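Local coordinates for uncharacterized protein VP1736 (Vibrio parahaemolyticus, PDB 3LXQ), which is of unknown function but contains a sulfatase-family domain with the alpha/beta architecture of the alkaline phosphatase superfamily, at residues F163-L168 with K359-I363; S219-Y224 with Y277-L282; D228-E232 with K288-Y294. One frame throughout, in Å; residues are numbered along the deposited sequence. Where two conformers were deposited one is given.

Contact 1. Residues F163-L168 with K359-I363; sequences FTIADL and KTPMI
Phe-163, held in extended backbone conformation (phi/psi -68/126°) just before helix 165-171, is the centre of a buried apolar contact with the end of strand 358-360 and the turn after it. Phe-163 CA lies 7.9 Å from Pro-361 CA, and with chi1 at 175° (t) the ring reaches across the gap to three consecutive residues. Pro-361 places its CD over one face, 4.2 Å from the ring centroid and 21° off the normal, a CH-pi contact. Thr-360 CB approaches Phe-163 CZ at 3.6 Å, and CG of Met-362, present as selenomethionine, lies 3.5 Å from Phe-163 CE2.

Met-362 (chi1 m, chi2 t, chi3 m) curls back so that SE stands 5.0 Å from the ring centroid in an oblique Met-aromatic contact, while its CE meets Ile-165 CG2 at 4.1 Å. Pro-347, Pro-348 and Leu-351 of helix 346-353 also pack on this side chain. One helical turn on, Leu-168 CD2 touches Thr-360 CG2 at 3.7 Å.

Each segment fixes its own bend. Thr-164 OG1 accepts from Asp-167 N (3.1 Å), and a weak bond of 3.4 Å from Thr-164 N to Asp-167 OD2 completes a capping box; Thr-360 OG1 accepts from Met-362 N (3.0 Å), forming an ST turn. Apolar packing thus joins a capped helix N-terminus to a strand-ending ST turn.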
loop_
_atom_site.group_PDB
_atom_site.type_symbol
_atom_site.label_atom_id
_atom_site.label_comp_id
_atom_site.label_asym_id
_atom_site.label_seq_id
_atom_site.Cartn_x
_atom_site.Cartn_y
_atom_site.Cartn_z
ATOM N N PHE A 163 4.221 1.207 15.348
ATOM C CA PHE A 163 4.438 2.353 14.486
ATOM C C PHE A 163 3.437 2.433 13.332
ATOM O O PHE A 163 3.264 1.467 12.576
ATOM C CB PHE A 163 5.875 2.452 13.940
ATOM C CG PHE A 163 6.026 3.577 12.959
ATOM C CD1 PHE A 163 6.267 4.873 13.399
ATOM C CD2 PHE A 163 5.779 3.368 11.611
ATOM C CE1 PHE A 163 6.341 5.926 12.488
ATOM C CE2 PHE A 163 5.843 4.421 10.703
ATOM C CZ PHE A 163 6.135 5.679 11.129
ATOM N N THR A 164 2.771 3.584 13.226
ATOM C CA THR A 164 1.935 3.929 12.064
ATOM C C THR A 164 2.165 5.407 11.699
ATOM O O THR A 164 2.466 6.221 12.579
ATOM C CB THR A 164 0.403 3.726 12.320
ATOM O OG1 THR A 164 -0.061 4.682 13.286
ATOM C CG2 THR A 164 0.086 2.312 12.801
ATOM N N ILE A 165 1.980 5.757 10.427
ATOM C CA ILE A 165 2.016 7.169 10.030
ATOM C C ILE A 165 0.803 7.919 10.578
ATOM O O ILE A 165 0.816 9.144 10.655
ATOM C CB ILE A 165 2.115 7.386 8.493
ATOM C CG1 ILE A 165 0.922 6.758 7.764
ATOM C CG2 ILE A 165 3.467 6.862 7.952
ATOM C CD1 ILE A 165 0.617 7.402 6.395
ATOM N N ALA A 166 -0.240 7.175 10.951
ATOM C CA ALA A 166 -1.410 7.753 11.604
ATOM C C ALA A 166 -1.013 8.426 12.898
ATOM O O ALA A 166 -1.312 9.616 13.087
ATOM C CB ALA A 166 -2.476 6.701 11.871
ATOM N N ASP A 167 -0.344 7.685 13.786
ATOM C CA ASP A 167 -0.002 8.292 15.067
ATOM C C ASP A 167 1.165 9.270 14.955
ATOM O O ASP A 167 1.250 10.214 15.764
ATOM C CB ASP A 167 0.162 7.264 16.196
ATOM C CG ASP A 167 1.529 6.658 16.246
ATOM O OD1 ASP A 167 2.433 7.281 16.846
ATOM O OD2 ASP A 167 1.687 5.541 15.721
ATOM N N LEU A 168 2.013 9.098 13.944
ATOM C CA LEU A 168 3.087 10.066 13.684
ATOM C C LEU A 168 2.457 11.404 13.319
ATOM O O LEU A 168 2.762 12.420 13.939
ATOM C CB LEU A 168 4.051 9.581 12.582
ATOM C CG LEU A 168 5.218 10.494 12.135
ATOM C CD1 LEU A 168 6.147 10.884 13.294
ATOM C CD2 LEU A 168 6.028 9.885 11.006
ATOM N N LYS A 359 11.360 10.689 11.325
ATOM C CA LYS A 359 12.254 9.871 12.138
ATOM C C LYS A 359 11.480 8.606 12.503
ATOM O O LYS A 359 10.708 8.602 13.457
ATOM C CB LYS A 359 12.700 10.623 13.409
ATOM C CG LYS A 359 13.620 9.801 14.318
ATOM C CD LYS A 359 14.245 10.635 15.424
ATOM C CE LYS A 359 15.417 9.911 16.082
ATOM N NZ LYS A 359 16.044 10.795 17.122
ATOM N N THR A 360 11.660 7.541 11.720
ATOM C CA THR A 360 10.849 6.346 11.881
ATOM C C THR A 360 11.701 5.102 11.660
ATOM O O THR A 360 12.814 5.201 11.129
ATOM C CB THR A 360 9.650 6.325 10.891
ATOM O OG1 THR A 360 10.052 5.756 9.642
ATOM C CG2 THR A 360 9.072 7.729 10.671
ATOM N N PRO A 361 11.182 3.921 12.056
ATOM C CA PRO A 361 11.887 2.685 11.751
ATOM C C PRO A 361 11.572 2.117 10.362
ATOM O O PRO A 361 12.024 1.024 10.046
ATOM C CB PRO A 361 11.406 1.737 12.850
ATOM C CG PRO A 361 10.020 2.185 13.118
ATOM C CD PRO A 361 10.063 3.692 12.990
HETATM N N MSE A 362 10.823 2.846 9.538
HETATM C CA MSE A 362 10.464 2.374 8.189
HETATM C C MSE A 362 11.685 2.178 7.291
HETATM O O MSE A 362 12.541 3.056 7.194
HETATM C CB MSE A 362 9.479 3.328 7.502
HETATM C CG MSE A 362 8.186 3.563 8.255
HETATM SE SE MSE A 362 6.856 4.435 7.132
HETATM C CE MSE A 362 7.503 6.275 7.227
ATOM N N ILE A 363 11.751 1.028 6.625
ATOM C CA ILE A 363 12.850 0.737 5.725
ATOM C C ILE A 363 12.467 0.966 4.256
ATOM O O ILE A 363 13.304 0.838 3.361
ATOM C CB ILE A 363 13.429 -0.678 5.941
ATOM C CG1 ILE A 363 12.395 -1.758 5.589
ATOM C CG2 ILE A 363 13.916 -0.820 7.376
ATOM C CD1 ILE A 363 12.965 -3.164 5.535
#

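Contact 2. Residues S219-Y224 with Y277-L282; sequences SDEDLY and YSDYAL
Two nearly parallel helices pack side by side in this alpha/beta fold of the alkaline phosphatase clan: the axes of 220-224 and 277-282 approach to 8.7 Å and cross at -21°. The two backbones come closest at Glu-221 and Ala-281, with CA atoms 4.6 Å apart and Ala-281 CB 3.5 Å from Glu-221 N. The first turn of helix 220-234 has backbone donors to satisfy. Tyr-277, its chi1 t, reaches over so that OH accepts from Glu-221 N at 3.1 Å. At the N-cap, Ser-219 OG donates to Asp-222 OD2 (2.8 Å), which also accepts from Phe-212 N. Asp-220 OD1 receives the backbone amides of Ser-248 and Ser-249, while its OD2 lies 3.2 Å from Ser-278 OG. Tyr-224 (chi1 m) lays its ring along Ala-281 and Leu-282, with CD2 3.8 Å from Ala-281 CB and CZ 3.8 Å from Leu-282 CD1; its OH bonds to Gln-93 NE2 on strand 87-93. On the more exposed side, Tyr-280 OH donates to Glu-221 OE1 at 2.8 Å.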
loop_
_atom_site.group_PDB
_atom_site.type_symbol
_atom_site.label_atom_id
_atom_site.label_comp_id
_atom_site.label_asym_id
_atom_site.label_seq_id
_atom_site.Cartn_x
_atom_site.Cartn_y
_atom_site.Cartn_z
ATOM N N SER A 219 -22.011 1.446 -1.681
ATOM C CA SER A 219 -21.236 1.431 -2.928
ATOM C C SER A 219 -20.060 2.412 -2.849
ATOM O O SER A 219 -20.011 3.255 -1.947
ATOM C CB SER A 219 -22.127 1.751 -4.130
ATOM O OG SER A 219 -22.542 3.117 -4.120
ATOM N N ASP A 220 -19.105 2.277 -3.770
ATOM C CA ASP A 220 -17.923 3.128 -3.759
ATOM C C ASP A 220 -18.250 4.590 -4.099
ATOM O O ASP A 220 -17.601 5.482 -3.579
ATOM C CB ASP A 220 -16.823 2.555 -4.655
ATOM C CG ASP A 220 -16.267 1.227 -4.133
ATOM O OD1 ASP A 220 -16.390 0.947 -2.910
ATOM O OD2 ASP A 220 -15.712 0.454 -4.958
ATOM N N GLU A 221 -19.269 4.843 -4.923
ATOM C CA GLU A 221 -19.704 6.244 -5.152
ATOM C C GLU A 221 -20.183 6.908 -3.853
ATOM O O GLU A 221 -19.815 8.041 -3.581
ATOM C CB GLU A 221 -20.741 6.394 -6.285
ATOM C CG GLU A 221 -21.215 7.850 -6.496
ATOM C CD GLU A 221 -21.975 8.102 -7.804
ATOM O OE1 GLU A 221 -22.508 7.150 -8.409
ATOM O OE2 GLU A 221 -22.052 9.271 -8.228
ATOM N N ASP A 222 -20.966 6.189 -3.040
ATOM C CA ASP A 222 -21.391 6.708 -1.728
ATOM C C ASP A 222 -20.203 6.922 -0.798
ATOM O O ASP A 222 -20.135 7.923 -0.080
ATOM C CB ASP A 222 -22.447 5.808 -1.068
ATOM C CG ASP A 222 -23.727 5.707 -1.891
ATOM O OD1 ASP A 222 -24.346 6.756 -2.206
ATOM O OD2 ASP A 222 -24.098 4.565 -2.234
ATOM N N LEU A 223 -19.260 5.980 -0.823
ATOM C CA LEU A 223 -18.003 6.120 -0.083
ATOM C C LEU A 223 -17.283 7.412 -0.466
ATOM O O LEU A 223 -16.843 8.171 0.396
ATOM C CB LEU A 223 -17.073 4.942 -0.376
ATOM C CG LEU A 223 -15.670 4.965 0.245
ATOM C CD1 LEU A 223 -15.708 4.697 1.744
ATOM C CD2 LEU A 223 -14.795 3.942 -0.456
ATOM N N TYR A 224 -17.194 7.631 -1.772
ATOM C CA TYR A 224 -16.472 8.753 -2.337
ATOM C C TYR A 224 -17.202 10.090 -2.176
ATOM O O TYR A 224 -16.552 11.134 -2.107
ATOM C CB TYR A 224 -16.155 8.483 -3.811
ATOM C CG TYR A 224 -15.023 7.496 -4.083
ATOM C CD1 TYR A 224 -13.827 7.524 -3.349
ATOM C CD2 TYR A 224 -15.128 6.570 -5.119
ATOM C CE1 TYR A 224 -12.779 6.631 -3.634
ATOM C CE2 TYR A 224 -14.095 5.679 -5.410
ATOM C CZ TYR A 224 -12.931 5.712 -4.674
ATOM O OH TYR A 224 -11.939 4.821 -4.998
ATOM N N TYR A 277 -17.161 -0.433 -12.331
ATOM C CA TYR A 277 -17.974 0.413 -11.454
ATOM C C TYR A 277 -17.098 1.248 -10.516
ATOM O O TYR A 277 -17.271 2.467 -10.429
ATOM C CB TYR A 277 -19.028 -0.366 -10.634
ATOM C CG TYR A 277 -19.634 0.540 -9.584
ATOM C CD1 TYR A 277 -20.587 1.491 -9.931
ATOM C CD2 TYR A 277 -19.175 0.521 -8.266
ATOM C CE1 TYR A 277 -21.103 2.364 -8.989
ATOM C CE2 TYR A 277 -19.687 1.392 -7.311
ATOM C CZ TYR A 277 -20.650 2.312 -7.683
ATOM O OH TYR A 277 -21.176 3.173 -6.746
ATOM N N SER A 278 -16.171 0.591 -9.815
ATOM C CA SER A 278 -15.258 1.279 -8.897
ATOM C C SER A 278 -14.450 2.381 -9.585
ATOM O O SER A 278 -14.223 3.439 -8.998
ATOM C CB SER A 278 -14.318 0.295 -8.214
ATOM O OG SER A 278 -13.511 0.967 -7.259
ATOM N N ASP A 279 -14.028 2.126 -10.823
ATOM C CA ASP A 279 -13.390 3.152 -11.658
ATOM C C ASP A 279 -14.297 4.360 -11.905
ATOM O O ASP A 279 -13.859 5.512 -11.753
ATOM C CB ASP A 279 -12.964 2.594 -13.014
ATOM C CG ASP A 279 -12.295 3.647 -13.884
ATOM O OD1 ASP A 279 -11.115 3.969 -13.607
ATOM O OD2 ASP A 279 -12.938 4.161 -14.828
ATOM N N TYR A 280 -15.541 4.096 -12.316
ATOM C CA TYR A 280 -16.519 5.160 -12.499
ATOM C C TYR A 280 -16.683 5.919 -11.190
ATOM O O TYR A 280 -16.779 7.139 -11.184
ATOM C CB TYR A 280 -17.878 4.604 -12.969
ATOM C CG TYR A 280 -19.056 5.433 -12.501
ATOM C CD1 TYR A 280 -19.556 6.485 -13.279
ATOM C CD2 TYR A 280 -19.656 5.184 -11.263
ATOM C CE1 TYR A 280 -20.634 7.258 -12.835
ATOM C CE2 TYR A 280 -20.724 5.949 -10.814
ATOM C CZ TYR A 280 -21.206 6.978 -11.598
ATOM O OH TYR A 280 -22.266 7.721 -11.135
ATOM N N ALA A 281 -16.722 5.179 -10.088
ATOM C CA ALA A 281 -16.924 5.757 -8.773
ATOM C C ALA A 281 -15.753 6.653 -8.373
ATOM O O ALA A 281 -15.967 7.707 -7.766
ATOM C CB ALA A 281 -17.152 4.658 -7.740
ATOM N N LEU A 282 -14.528 6.243 -8.729
ATOM C CA LEU A 282 -13.322 7.032 -8.458
ATOM C C LEU A 282 -13.326 8.329 -9.259
ATOM O O LEU A 282 -12.978 9.390 -8.728
ATOM C CB LEU A 282 -12.046 6.228 -8.751
ATOM C CG LEU A 282 -10.684 6.904 -8.548
ATOM C CD1 LEU A 282 -10.476 7.352 -7.105
ATOM C CD2 LEU A 282 -9.555 5.988 -8.990
#

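Contact 3. Residues D228-E232 with K288-Y294; sequences DEEFE and KAKKSSY
Where helix 271-289 gives way to a turn, the chain folds along one side of helix 220-234, with CA atoms 6.8 Å apart at Asp-228 and Ala-289 and 6.1 Å apart at Glu-232 and Ser-293. Lys-288 starts the contact: its side chain, chi1 m and chi3 m, brings NZ to 3.1 Å from Asp-228 OD1 in a salt bridge. From Ala-289 to Ser-292 the backbone makes a type I beta turn, and Ser-292 OG closes on Ala-289 O at a very short 2.4 Å. Ser-292 CA lies 3.3 Å from Glu-232 OE2, the same oxygen that accepts from Ser-293 N at 2.9 Å; Ser-293 OG bonds instead to Ser-235 OG.

Tyr-294, with chi1 at 51° (p), turns its ring back against the helix. Its OH donates to Asp-228 OD2 at 2.9 Å, so this carboxylate binds both ends of the segment. Phe-231 CB sits over the tyrosine face, 3.6 Å from the centroid, and the two rings form an edge-to-face pair, centroids 5.5 Å apart and planes at 78°, with Phe-231 giving the edge. Beyond Tyr-294, Phe-231 extends between helix 271-289, where it touches Phe-285, and strands 175-180 and 241-246 of the central sheet.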
loop_
_atom_site.group_PDB
_atom_site.type_symbol
_atom_site.label_atom_id
_atom_site.label_comp_id
_atom_site.label_asym_id
_atom_site.label_seq_id
_atom_site.Cartn_x
_atom_site.Cartn_y
_atom_site.Cartn_z
ATOM N N ASP A 228 -15.370 13.191 -0.024
ATOM C CA ASP A 228 -15.523 14.588 -0.473
ATOM C C ASP A 228 -16.236 15.494 0.545
ATOM O O ASP A 228 -15.900 16.680 0.669
ATOM C CB ASP A 228 -16.245 14.620 -1.830
ATOM C CG ASP A 228 -16.610 16.035 -2.279
ATOM O OD1 ASP A 228 -17.786 16.405 -2.101
ATOM O OD2 ASP A 228 -15.733 16.767 -2.797
ATOM N N GLU A 229 -17.223 14.931 1.243
ATOM C CA GLU A 229 -17.955 15.611 2.330
ATOM C C GLU A 229 -17.054 15.865 3.540
ATOM O O GLU A 229 -17.061 16.953 4.117
ATOM C CB GLU A 229 -19.149 14.760 2.796
ATOM C CG GLU A 229 -20.537 15.296 2.496
ATOM C CD GLU A 229 -21.614 14.665 3.379
ATOM O OE1 GLU A 229 -21.496 13.468 3.739
ATOM O OE2 GLU A 229 -22.579 15.376 3.726
ATOM N N GLU A 230 -16.297 14.841 3.922
ATOM C CA GLU A 230 -15.438 14.873 5.099
ATOM C C GLU A 230 -14.235 15.774 4.887
ATOM O O GLU A 230 -13.719 16.358 5.836
ATOM C CB GLU A 230 -14.939 13.453 5.415
ATOM C CG GLU A 230 -15.906 12.631 6.252
ATOM C CD GLU A 230 -16.033 13.169 7.673
ATOM O OE1 GLU A 230 -17.011 13.897 7.951
ATOM O OE2 GLU A 230 -15.145 12.894 8.508
ATOM N N PHE A 231 -13.775 15.843 3.640
ATOM C CA PHE A 231 -12.568 16.582 3.304
ATOM C C PHE A 231 -12.906 18.055 3.208
ATOM O O PHE A 231 -12.176 18.886 3.732
ATOM C CB PHE A 231 -11.959 16.093 1.987
ATOM C CG PHE A 231 -11.537 14.637 1.995
ATOM C CD1 PHE A 231 -11.176 13.999 3.177
ATOM C CD2 PHE A 231 -11.483 13.918 0.804
ATOM C CE1 PHE A 231 -10.788 12.673 3.178
ATOM C CE2 PHE A 231 -11.079 12.576 0.800
ATOM C CZ PHE A 231 -10.738 11.958 1.996
ATOM N N GLU A 232 -14.019 18.376 2.547
ATOM C CA GLU A 232 -14.483 19.771 2.470
ATOM C C GLU A 232 -14.882 20.304 3.842
ATOM O O GLU A 232 -14.860 21.517 4.078
ATOM C CB GLU A 232 -15.628 19.927 1.473
ATOM C CG GLU A 232 -15.486 21.175 0.594
ATOM C CD GLU A 232 -15.574 20.839 -0.888
ATOM O OE1 GLU A 232 -16.025 19.718 -1.242
ATOM O OE2 GLU A 232 -15.179 21.690 -1.703
ATOM N N LYS A 288 -15.223 15.888 -8.460
ATOM C CA LYS A 288 -15.585 16.710 -7.326
ATOM C C LYS A 288 -14.334 17.275 -6.686
ATOM O O LYS A 288 -14.280 18.460 -6.367
ATOM C CB LYS A 288 -16.391 15.886 -6.313
ATOM C CG LYS A 288 -17.655 15.260 -6.909
ATOM C CD LYS A 288 -18.810 15.195 -5.919
ATOM C CE LYS A 288 -18.578 14.179 -4.809
ATOM N NZ LYS A 288 -19.553 14.368 -3.694
ATOM N N ALA A 289 -13.321 16.425 -6.532
ATOM C CA ALA A 289 -12.065 16.791 -5.880
ATOM C C ALA A 289 -11.375 17.987 -6.545
ATOM O O ALA A 289 -10.825 18.867 -5.869
ATOM C CB ALA A 289 -11.123 15.583 -5.842
ATOM N N LYS A 290 -11.411 18.010 -7.876
ATOM C CA LYS A 290 -10.715 19.024 -8.649
ATOM C C LYS A 290 -11.387 20.398 -8.595
ATOM O O LYS A 290 -10.766 21.405 -8.932
ATOM C CB LYS A 290 -10.575 18.569 -10.097
ATOM C CG LYS A 290 -9.536 17.480 -10.313
ATOM C CD LYS A 290 -9.653 16.958 -11.730
ATOM C CE LYS A 290 -8.472 16.114 -12.119
ATOM N NZ LYS A 290 -8.744 15.396 -13.404
ATOM N N LYS A 291 -12.652 20.438 -8.187
ATOM C CA LYS A 291 -13.360 21.713 -8.004
ATOM C C LYS A 291 -13.642 21.970 -6.516
ATOM O O LYS A 291 -14.554 22.722 -6.166
ATOM C CB LYS A 291 -14.649 21.731 -8.826
ATOM N N SER A 292 -12.824 21.355 -5.656
ATOM C CA SER A 292 -13.026 21.366 -4.203
ATOM C C SER A 292 -12.184 22.422 -3.488
ATOM O O SER A 292 -11.299 23.032 -4.094
ATOM C CB SER A 292 -12.696 19.986 -3.623
ATOM O OG SER A 292 -11.294 19.746 -3.670
ATOM N N SER A 293 -12.445 22.611 -2.195
ATOM C CA SER A 293 -11.717 23.597 -1.398
ATOM C C SER A 293 -10.459 23.018 -0.758
ATOM O O SER A 293 -9.658 23.751 -0.170
ATOM C CB SER A 293 -12.629 24.225 -0.329
ATOM O OG SER A 293 -12.476 23.597 0.939
ATOM N N TYR A 294 -10.288 21.702 -0.867
ATOM C CA TYR A 294 -9.114 21.041 -0.313
ATOM C C TYR A 294 -8.029 20.743 -1.367
ATOM O O TYR A 294 -6.899 20.402 -1.011
ATOM C CB TYR A 294 -9.526 19.772 0.459
ATOM C CG TYR A 294 -10.426 18.817 -0.304
ATOM C CD1 TYR A 294 -9.891 17.875 -1.179
ATOM C CD2 TYR A 294 -11.808 18.846 -0.137
ATOM C CE1 TYR A 294 -10.706 16.992 -1.884
ATOM C CE2 TYR A 294 -12.635 17.964 -0.834
ATOM C CZ TYR A 294 -12.074 17.044 -1.705
ATOM O OH TYR A 294 -12.880 16.173 -2.400
#

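In the fold
Contacts 2 and 3 both use helices 220-234 and 271-289, contact 2 between the helices themselves and contact 3 at the end of 271-289 and the turn that follows, with centres 15 Å apart. Their segments alternate along the chain (219-224, 228-232, 277-282, 288-294), and strand 241-246 of the mixed sheet comes between the helices in sequence. Contact 1 brackets all four segments, across 190 intervening residues; its centre is 30 Å from that of contact 2 and 27 Å from that of contact 3. Contacts 2 and 3 thus hold the two helices side by side, while contact 1, across the chain's centre from contact 2, joins the start of helix 165-171 to the turn after strand 358-360.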